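Local coordinates for probable ABC transporter extracellular-binding protein YckB (Bacillus subtilis, PDB 2IEE) that probably serves as the extracellular solute-binding component of a binding-protein-dependent ABC transport system, as a membrane-attached lipoprotein, at residues G112-R117 and V176-Y181; K22-T27 and E66-G71. All coordinates share one frame; numbering follows the deposited sequence.

Contact 1: G112-R117 and V176-Y181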
loop_
_atom_site.group_PDB
_atom_site.type_symbol
_atom_site.label_atom_id
_atom_site.label_comp_id
_atom_site.label_asym_id
_atom_site.label_seq_id
_atom_site.Cartn_x
_atom_site.Cartn_y
_atom_site.Cartn_z
ATOM N N GLY A 112 -2.914 -9.223 -3.731
ATOM C CA GLY A 112 -2.890 -9.956 -2.481
ATOM C C GLY A 112 -2.275 -11.338 -2.604
ATOM O O GLY A 112 -2.257 -11.927 -3.683
ATOM N N THR A 113 -1.757 -11.854 -1.493
ATOM C CA THR A 113 -1.160 -13.180 -1.482
ATOM C C THR A 113 -1.480 -13.829 -0.148
ATOM O O THR A 113 -2.273 -13.300 0.630
ATOM C CB THR A 113 0.376 -13.121 -1.673
ATOM O OG1 THR A 113 0.960 -12.274 -0.677
ATOM C CG2 THR A 113 0.719 -12.582 -3.055
ATOM N N ALA A 114 -0.876 -14.981 0.108
ATOM C CA ALA A 114 -1.107 -15.698 1.348
ATOM C C ALA A 114 0.189 -16.238 1.933
ATOM O O ALA A 114 1.043 -16.755 1.215
ATOM C CB ALA A 114 -2.073 -16.856 1.106
ATOM N N ILE A 115 0.337 -16.102 3.241
ATOM C CA ILE A 115 1.499 -16.640 3.916
ATOM C C ILE A 115 1.006 -17.921 4.572
ATOM O O ILE A 115 -0.007 -17.924 5.271
ATOM C CB ILE A 115 2.048 -15.679 4.979
ATOM C CG1 ILE A 115 3.004 -14.687 4.319
ATOM C CG2 ILE A 115 2.761 -16.462 6.082
ATOM C CD1 ILE A 115 3.524 -13.624 5.268
ATOM N N VAL A 116 1.715 -19.010 4.307
ATOM C CA VAL A 116 1.370 -20.320 4.844
ATOM C C VAL A 116 2.661 -20.936 5.378
ATOM O O VAL A 116 3.712 -20.302 5.313
ATOM C CB VAL A 116 0.784 -21.224 3.729
ATOM C CG1 VAL A 116 -0.534 -20.640 3.222
ATOM C CG2 VAL A 116 1.773 -21.335 2.566
ATOM N N ARG A 117 2.588 -22.153 5.914
ATOM C CA ARG A 117 3.786 -22.812 6.420
ATOM C C ARG A 117 4.731 -23.168 5.276
ATOM O O ARG A 117 4.292 -23.534 4.190
ATOM C CB ARG A 117 3.420 -24.083 7.194
ATOM C CG ARG A 117 2.984 -23.824 8.628
ATOM C CD ARG A 117 2.587 -25.117 9.319
ATOM N NE ARG A 117 1.287 -25.604 8.867
ATOM C CZ ARG A 117 0.132 -24.995 9.133
ATOM N NH1 ARG A 117 0.118 -23.873 9.846
ATOM N NH2 ARG A 117 -1.012 -25.517 8.706
ATOM N N VAL A 176 -3.209 -19.691 7.728
ATOM C CA VAL A 176 -2.906 -18.756 6.668
ATOM C C VAL A 176 -3.168 -17.304 7.036
ATOM O O VAL A 176 -4.015 -17.005 7.880
ATOM C CB VAL A 176 -3.756 -19.134 5.435
ATOM C CG1 VAL A 176 -5.229 -19.015 5.793
ATOM C CG2 VAL A 176 -3.412 -18.256 4.235
ATOM N N ILE A 177 -2.412 -16.412 6.401
ATOM C CA ILE A 177 -2.555 -14.971 6.584
ATOM C C ILE A 177 -2.696 -14.382 5.186
ATOM O O ILE A 177 -1.841 -14.606 4.330
ATOM C CB ILE A 177 -1.310 -14.308 7.206
ATOM C CG1 ILE A 177 -0.974 -14.949 8.547
ATOM C CG2 ILE A 177 -1.571 -12.804 7.414
ATOM C CD1 ILE A 177 -2.073 -14.822 9.549
ATOM N N LEU A 178 -3.770 -13.636 4.963
ATOM C CA LEU A 178 -4.005 -12.998 3.669
ATOM C C LEU A 178 -3.645 -11.517 3.784
ATOM O O LEU A 178 -4.125 -10.830 4.683
ATOM C CB LEU A 178 -5.476 -13.144 3.273
ATOM C CG LEU A 178 -5.833 -14.133 2.155
ATOM C CD1 LEU A 178 -5.067 -15.433 2.329
ATOM C CD2 LEU A 178 -7.340 -14.373 2.152
ATOM N N ASN A 179 -2.792 -11.024 2.890
ATOM C CA ASN A 179 -2.399 -9.619 2.935
ATOM C C ASN A 179 -1.749 -9.229 1.611
ATOM O O ASN A 179 -1.624 -10.056 0.709
ATOM C CB ASN A 179 -1.414 -9.388 4.093
ATOM C CG ASN A 179 -1.387 -7.934 4.564
ATOM O OD1 ASN A 179 -2.016 -7.058 3.967
ATOM N ND2 ASN A 179 -0.654 -7.679 5.640
ATOM N N ASP A 180 -1.350 -7.966 1.501
ATOM C CA ASP A 180 -0.691 -7.448 0.301
ATOM C C ASP A 180 0.632 -8.201 0.067
ATOM O O ASP A 180 1.358 -8.494 1.012
ATOM C CB ASP A 180 -0.407 -5.958 0.487
ATOM C CG ASP A 180 0.457 -5.387 -0.610
ATOM O OD1 ASP A 180 -0.071 -5.119 -1.711
ATOM O OD2 ASP A 180 1.671 -5.216 -0.375
ATOM N N TYR A 181 0.940 -8.502 -1.189
ATOM C CA TYR A 181 2.159 -9.227 -1.525
ATOM C C TYR A 181 3.417 -8.613 -0.934
ATOM O O TYR A 181 4.164 -9.266 -0.207
ATOM C CB TYR A 181 2.326 -9.307 -3.036
ATOM C CG TYR A 181 3.672 -9.841 -3.464
ATOM C CD1 TYR A 181 4.097 -11.113 -3.080
ATOM C CD2 TYR A 181 4.510 -9.086 -4.275
ATOM C CE1 TYR A 181 5.328 -11.621 -3.506
ATOM C CE2 TYR A 181 5.737 -9.583 -4.703
ATOM C CZ TYR A 181 6.138 -10.846 -4.319
ATOM O OH TYR A 181 7.348 -11.326 -4.758
#
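Thr113 and Ile115 pair with Asn179 and Ile177 through four backbone hydrogen bonds, which join strands 112-116 and 176-180 antiparallel, their axes 4.6 Å apart and 154° from one N-to-C direction to the other. Thr113 N gives the shortest, 2.8 Å to Asn179 O; Asn179 N returns a longer one to Thr113 O. Ile115 and Ile177 exchange the other two, each N donating to the partner's O. Between them, CA-H...O contacts use the same carbonyls, as from Ala114 CA to Ile177 O at 3.3 Å.

Apolar contacts occupy both faces. On the face of Ala114 and Leu178, the methyl Ala114 CB sits 3.5 Å from Leu178 CD1 and 3.7 Å from Val176 CG2; Val176 CG2 also reaches Val116 CG1 at 3.9 Å, these two valines lying side by side. Helix 142-149 packs on Leu178. The other face carries Thr113 and the looser apolar pair of Ile115 and Ile177, with helix 181-190 against Ile115.

Where strand 176-180 runs into helix 181-190, Thr113 meets Tyr181. Thr113 CG2 approaches Tyr181 CB at 3.6 Å and the CD1 side of the ring obliquely, while Thr113 OG1, set between the backbone N and the carbonyl carbon (chi1 56°), is hydrogen-bonded to Gln184 OE1 of the helix. Asp180 is the helix N-cap: OD2 accepts from Leu183 N, and OD1 is hydrogen-bonded to Ser110 OG. Asn179 OD1 folds back over its own chain to take Asp180 N at 2.7 Å, the donor standing above the amide carbonyl plane.

Strand 108-116 hydrogen-bonds on its other edge to strand 197-214, and strand 176-180 to strand 134-136, so this is an interior antiparallel step in the mixed sheet of one lobe of a family 3 solute-binding protein.

Contact 2: K22-T27 and E66-G71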
loop_
_atom_site.group_PDB
_atom_site.type_symbol
_atom_site.label_atom_id
_atom_site.label_comp_id
_atom_site.label_asym_id
_atom_site.label_seq_id
_atom_site.Cartn_x
_atom_site.Cartn_y
_atom_site.Cartn_z
ATOM N N LYS A 22 4.304 25.768 -2.039
ATOM C CA LYS A 22 4.061 24.605 -1.197
ATOM C C LYS A 22 2.768 23.890 -1.563
ATOM O O LYS A 22 1.766 24.522 -1.893
ATOM C CB LYS A 22 4.008 25.010 0.282
ATOM C CG LYS A 22 5.332 25.521 0.834
ATOM C CD LYS A 22 5.225 25.973 2.292
ATOM C CE LYS A 22 5.019 24.801 3.246
ATOM N NZ LYS A 22 5.122 25.221 4.673
ATOM N N ILE A 23 2.804 22.564 -1.514
ATOM C CA ILE A 23 1.631 21.751 -1.810
ATOM C C ILE A 23 1.237 21.046 -0.520
ATOM O O ILE A 23 2.082 20.453 0.150
ATOM C CB ILE A 23 1.930 20.702 -2.901
ATOM C CG1 ILE A 23 0.684 19.858 -3.166
ATOM C CG2 ILE A 23 3.087 19.809 -2.469
ATOM C CD1 ILE A 23 0.829 18.924 -4.349
ATOM N N VAL A 24 -0.040 21.133 -0.166
ATOM C CA VAL A 24 -0.547 20.510 1.048
ATOM C C VAL A 24 -1.024 19.105 0.709
ATOM O O VAL A 24 -1.872 18.925 -0.168
ATOM C CB VAL A 24 -1.721 21.324 1.632
ATOM C CG1 VAL A 24 -2.139 20.754 2.968
ATOM C CG2 VAL A 24 -1.312 22.777 1.787
ATOM N N VAL A 25 -0.482 18.105 1.396
ATOM C CA VAL A 25 -0.852 16.725 1.109
ATOM C C VAL A 25 -1.263 15.946 2.348
ATOM O O VAL A 25 -0.556 15.930 3.358
ATOM C CB VAL A 25 0.315 15.970 0.421
ATOM C CG1 VAL A 25 -0.153 14.595 -0.049
ATOM C CG2 VAL A 25 0.847 16.782 -0.749
ATOM N N ALA A 26 -2.412 15.291 2.259
ATOM C CA ALA A 26 -2.913 14.497 3.369
ATOM C C ALA A 26 -2.371 13.079 3.271
ATOM O O ALA A 26 -2.230 12.524 2.179
ATOM C CB ALA A 26 -4.441 14.471 3.358
ATOM N N THR A 27 -2.062 12.510 4.429
ATOM C CA THR A 27 -1.554 11.151 4.526
ATOM C C THR A 27 -1.801 10.721 5.968
ATOM O O THR A 27 -1.980 11.568 6.847
ATOM C CB THR A 27 -0.051 11.080 4.195
ATOM O OG1 THR A 27 0.346 9.709 4.087
ATOM C CG2 THR A 27 0.772 11.760 5.276
ATOM N N GLU A 66 3.683 20.115 2.460
ATOM C CA GLU A 66 3.126 20.277 3.788
ATOM C C GLU A 66 2.221 19.068 4.004
ATOM O O GLU A 66 1.098 19.023 3.504
ATOM C CB GLU A 66 2.314 21.566 3.878
ATOM C CG GLU A 66 2.082 22.042 5.298
ATOM C CD GLU A 66 1.235 23.295 5.349
ATOM O OE1 GLU A 66 1.511 24.228 4.561
ATOM O OE2 GLU A 66 0.299 23.351 6.180
ATOM N N PHE A 67 2.723 18.083 4.737
ATOM C CA PHE A 67 1.960 16.879 5.007
ATOM C C PHE A 67 1.007 17.046 6.182
ATOM O O PHE A 67 1.423 17.347 7.298
ATOM C CB PHE A 67 2.907 15.708 5.274
ATOM C CG PHE A 67 3.548 15.151 4.035
ATOM C CD1 PHE A 67 2.794 14.443 3.103
ATOM C CD2 PHE A 67 4.907 15.335 3.795
ATOM C CE1 PHE A 67 3.382 13.927 1.948
ATOM C CE2 PHE A 67 5.510 14.822 2.640
ATOM C CZ PHE A 67 4.745 14.119 1.719
ATOM N N LYS A 68 -0.279 16.853 5.913
ATOM C CA LYS A 68 -1.300 16.950 6.942
ATOM C C LYS A 68 -1.716 15.532 7.292
ATOM O O LYS A 68 -2.304 14.825 6.473
ATOM C CB LYS A 68 -2.510 17.737 6.432
ATOM C CG LYS A 68 -2.254 19.222 6.218
ATOM C CD LYS A 68 -1.841 19.911 7.513
ATOM C CE LYS A 68 -1.633 21.403 7.298
ATOM N NZ LYS A 68 -1.127 22.081 8.526
ATOM N N GLU A 69 -1.399 15.119 8.511
ATOM C CA GLU A 69 -1.727 13.783 8.972
ATOM C C GLU A 69 -3.157 13.712 9.477
ATOM O O GLU A 69 -3.571 14.528 10.298
ATOM C CB GLU A 69 -0.759 13.375 10.077
ATOM C CG GLU A 69 0.679 13.296 9.598
ATOM C CD GLU A 69 1.645 12.980 10.713
ATOM O OE1 GLU A 69 1.317 12.108 11.545
ATOM O OE2 GLU A 69 2.732 13.590 10.754
HETATM N N MSE A 70 -3.902 12.730 8.977
HETATM C CA MSE A 70 -5.296 12.532 9.359
HETATM C C MSE A 70 -5.749 11.120 8.981
HETATM O O MSE A 70 -5.087 10.438 8.198
HETATM C CB MSE A 70 -6.183 13.558 8.646
HETATM C CG MSE A 70 -6.116 13.471 7.125
HETATM SE SE MSE A 70 -7.252 14.736 6.205
HETATM C CE MSE A 70 -6.110 16.290 6.318
ATOM N N GLY A 71 -6.877 10.691 9.536
ATOM C CA GLY A 71 -7.391 9.369 9.225
ATOM C C GLY A 71 -7.823 9.287 7.772
ATOM O O GLY A 71 -8.038 10.315 7.127
#
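Lys68 N donates to Val25 O at 2.7 Å, and the same carbonyl oxygen receives a CA-H...O contact from Phe67 CA at 3.2 Å. The bond is one of five in a ladder that lays strand 22-27 parallel to strand 66-69, neighbours in the parallel sheet of the other lobe of this periplasmic-binding-protein-type fold; helix 49-60 lies between them in sequence and packs on Val25 and Phe67, making a right-handed beta-alpha-beta crossover in the manner of this fold. The last rung, Met70 N to Thr27 O, continues beyond the strand.

On the helix-facing side, Phe67 and Val25 point the same way side by side: Phe67 ring atoms CD1 and CE1 both lie 4.0 Å from Val25 CB, and Thr27 CG2 approaches CD1 obliquely. An alanine in place of Phe67 would probably open a gap beside Val25 and Thr27 and take away the ring packed near Val51 and Arg55 of the helix. Thr27 OG1 is hydrogen-bonded to Ser35 OG and Ala88 O.

The opposite face is more polar. Glu66, CG anti to the backbone N (chi1 -161°), carries a carboxylate shared by two lysines: OE2 makes a salt bridge to Lys68 NZ at 3.0 Å, while OE1 makes a long one with Lys22 NZ at 3.7 Å. Next to this network Val24 CG1 touches the aliphatic Lys68 CG at 3.6 Å. Farther along, the bent selenomethionine Met70 brings its CE methyl to 3.9 Å from Ala26 CB.

Contact 2 comes first along the chain and closes before contact 1 opens. Their centres are 31 Å apart, on opposite sides of the chain's centre, with about 16 Å between nearest atoms. They share no sheet: residues 22-27 and 66-71 belong to the three-stranded parallel sheet, residues 112-117 and 176-181 to the mixed sheet, whose strands 108-116 and 197-214 probably serve as the hinge connections between the lobes, as in this fold. All four segments belong to the family 3 solute-binding region. Each contact would then lie in the sheet of a different lobe, an arrangement consistent with the two-lobed solute-binding fold, in which a ligand is held in the cleft between lobes.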